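Local coordinates for recombination protein uvsY (Enterobacteria phage T4, PDB 4ZWS), which promotes assembly of UvsX recombinase filaments on single-stranded DNA and helps UvsX displace bound gp32, acting as the recombination mediator of the phage, at the interface of chains A and B. Coordinates in Å, arbitrary orientation; residue numbers count along the deposited sequence, not the author numbering. Chains: chain A/B, Recombination protein uvsY.

The interface of chains A and B. Residues chain A 76, 78, 82, 86; chain B 58, 61-62, 67.
The phenol of A:Tyr78 reaches the C-terminal end of the long helix 21-63 of chain B, at a subunit interface of the UvsY heptamer, an alpha-helical barrel. Its hydroxyl OH donates to OD1 of the B:Asp62 carboxylate at 2.8 Å, using the syn lone pair of that oxygen. Ring and carboxylate lie nearly coplanar, 14° apart. The same A:Tyr78 OH accepts a hydrogen bond from the side-chain nitrogen NZ of B:Lys58 at 3.0 Å. Tyrosine suits this place because one hydroxyl can both give and take, joining an acid and a base, while its ring offers apolar surface. B:Lys58 and B:Asp62, one helical turn apart, also form a salt bridge within chain B. The lysine chain runs extended until a bend at chi4 (-84°) turns NZ toward both partners.

Beside this network, B:Arg67 in the following loop forms a salt bridge with A:Glu82. Its terminal nitrogen NH1 lies 2.9 Å from A:Glu82 OE2, which sits in plane at the guanidinium edge; OE1 is also near, but the N-H does not point at it. The two side chains approach from opposite directions with their planes tilted. The rim of the A:Tyr78 ring points obliquely at the guanidinium face, A:Tyr78 CD2 lying over its centre, 3.5 Å from B:Arg67 CZ. Arginine can thus serve a charge and an aromatic edge together.

The branched methyls of B:Leu61 touch two chain A groups at once: CD1 the aliphatic CB of A:Glu82, CD2 the ring edge of A:Tyr78. Within chain A, A:Val86, compact and branched, lays CG2 over the ring centre, and A:Asp76 CB covers the opposite face toward the rim, which should hold the phenol in orientation.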
ATOM      1  N   ASP A  76      -4.692  -9.810 -45.373  1.00 63.28           N
ATOM      2  CA  ASP A  76      -3.605  -9.057 -44.748  1.00 62.33           C
ATOM      3  C   ASP A  76      -2.757 -10.070 -44.031  1.00 71.77           C
ATOM      4  O   ASP A  76      -3.178 -10.653 -43.028  1.00 97.19           O
ATOM      5  CB  ASP A  76      -4.079  -8.009 -43.731  1.00 62.31           C
ATOM      6  CG  ASP A  76      -5.284  -7.215 -44.193  1.00 67.69           C
ATOM      7  OD1 ASP A  76      -6.291  -7.228 -43.453  1.00 64.23           O
ATOM      8  OD2 ASP A  76      -5.216  -6.553 -45.252  1.00 75.74           O
ATOM      9  N   TYR A  78      -0.783 -10.652 -41.551  1.00 57.32           N
ATOM     10  CA  TYR A  78      -0.252 -10.009 -40.352  1.00 56.23           C
ATOM     11  C   TYR A  78       0.781 -10.899 -39.677  1.00 56.12           C
ATOM     12  O   TYR A  78       0.585 -12.098 -39.559  1.00 55.89           O
ATOM     13  CB  TYR A  78      -1.371  -9.650 -39.366  1.00 54.42           C
ATOM     14  CG  TYR A  78      -2.241  -8.468 -39.776  1.00 57.69           C
ATOM     15  CD1 TYR A  78      -3.612  -8.614 -39.923  1.00 54.48           C
ATOM     16  CD2 TYR A  78      -1.692  -7.211 -40.020  1.00 56.39           C
ATOM     17  CE1 TYR A  78      -4.410  -7.557 -40.297  1.00 55.43           C
ATOM     18  CE2 TYR A  78      -2.491  -6.147 -40.398  1.00 57.46           C
ATOM     19  CZ  TYR A  78      -3.850  -6.330 -40.532  1.00 56.95           C
ATOM     20  OH  TYR A  78      -4.669  -5.294 -40.898  1.00 58.44           O
ATOM     21  N   GLU A  82       2.715  -8.025 -35.091  1.00 55.91           N
ATOM     22  CA  GLU A  82       1.573  -7.155 -35.310  1.00 55.13           C
ATOM     23  C   GLU A  82       0.308  -7.711 -34.655  1.00 54.13           C
ATOM     24  O   GLU A  82      -0.695  -7.006 -34.506  1.00 52.39           O
ATOM     25  CB  GLU A  82       1.344  -6.955 -36.809  1.00 55.94           C
ATOM     26  CG  GLU A  82       2.569  -6.432 -37.538  1.00 58.42           C
ATOM     27  CD  GLU A  82       2.369  -6.320 -39.036  1.00 64.57           C
ATOM     28  OE1 GLU A  82       1.970  -7.333 -39.654  1.00 69.11           O
ATOM     29  OE2 GLU A  82       2.605  -5.219 -39.594  1.00 69.52           O
ATOM     30  N   VAL A  86      -3.560  -6.201 -33.763  1.00 50.40           N
ATOM     31  CA  VAL A  86      -4.623  -6.618 -34.663  1.00 51.17           C
ATOM     32  C   VAL A  86      -5.767  -7.282 -33.893  1.00 52.95           C
ATOM     33  O   VAL A  86      -6.941  -6.971 -34.114  1.00 58.77           O
ATOM     34  CB  VAL A  86      -4.069  -7.564 -35.759  1.00 50.44           C
ATOM     35  CG1 VAL A  86      -5.196  -8.251 -36.521  1.00 50.33           C
ATOM     36  CG2 VAL A  86      -3.203  -6.772 -36.718  1.00 52.25           C
TER
ATOM     37  N   LYS B  58      -4.593   0.177 -34.607  1.00 52.09           N
ATOM     38  CA  LYS B  58      -4.555  -0.705 -35.761  1.00 49.51           C
ATOM     39  C   LYS B  58      -4.583   0.098 -37.062  1.00 56.89           C
ATOM     40  O   LYS B  58      -3.897  -0.247 -38.027  1.00 56.66           O
ATOM     41  CB  LYS B  58      -5.679  -1.732 -35.735  1.00 52.72           C
ATOM     42  CG  LYS B  58      -5.486  -2.747 -36.840  1.00 51.23           C
ATOM     43  CD  LYS B  58      -6.717  -3.532 -37.119  1.00 55.63           C
ATOM     44  CE  LYS B  58      -6.490  -4.462 -38.280  1.00 48.33           C
ATOM     45  NZ  LYS B  58      -6.728  -3.676 -39.505  1.00 44.89           N
ATOM     46  N   LEU B  61      -1.207   1.151 -37.613  1.00 59.82           N
ATOM     47  CA  LEU B  61      -0.372   0.034 -38.059  1.00 60.47           C
ATOM     48  C   LEU B  61      -0.554  -0.241 -39.551  1.00 59.56           C
ATOM     49  O   LEU B  61       0.411  -0.470 -40.268  1.00 62.12           O
ATOM     50  CB  LEU B  61      -0.700  -1.233 -37.265  1.00 58.17           C
ATOM     51  CG  LEU B  61       0.159  -2.484 -37.521  1.00 59.63           C
ATOM     52  CD1 LEU B  61       0.478  -3.207 -36.230  1.00 60.37           C
ATOM     53  CD2 LEU B  61      -0.471  -3.439 -38.506  1.00 57.35           C
ATOM     54  N   ASP B  62      -1.803  -0.209 -39.998  1.00 56.37           N
ATOM     55  CA  ASP B  62      -2.161  -0.409 -41.404  1.00 55.68           C
ATOM     56  C   ASP B  62      -1.742   0.731 -42.313  1.00 61.38           C
ATOM     57  O   ASP B  62      -1.415   0.497 -43.472  1.00 75.70           O
ATOM     58  CB  ASP B  62      -3.665  -0.632 -41.560  1.00 53.81           C
ATOM     59  CG  ASP B  62      -4.094  -2.023 -41.144  1.00 58.34           C
ATOM     60  OD1 ASP B  62      -3.231  -2.928 -41.015  1.00 53.91           O
ATOM     61  OD2 ASP B  62      -5.312  -2.211 -40.969  1.00 49.50           O
ATOM     62  N   ARG B  67      -1.128  -0.908 -45.807  1.00 81.83           N
ATOM     63  CA  ARG B  67      -2.400  -1.597 -45.954  1.00 79.60           C
ATOM     64  C   ARG B  67      -3.567  -0.605 -45.913  1.00 80.64           C
ATOM     65  O   ARG B  67      -3.418   0.519 -45.445  1.00 91.39           O
ATOM     66  CB  ARG B  67      -2.547  -2.657 -44.873  1.00 72.97           C
ATOM     67  CG  ARG B  67      -1.391  -3.653 -44.823  1.00 71.77           C
ATOM     68  CD  ARG B  67      -1.695  -4.793 -43.857  1.00 65.46           C
ATOM     69  NE  ARG B  67      -0.615  -5.005 -42.893  1.00 66.60           N
ATOM     70  CZ  ARG B  67       0.085  -6.130 -42.777  1.00 63.85           C
ATOM     71  NH1 ARG B  67       1.047  -6.221 -41.875  1.00 58.94           N
ATOM     72  NH2 ARG B  67      -0.177  -7.166 -43.565  1.00 71.29           N
TER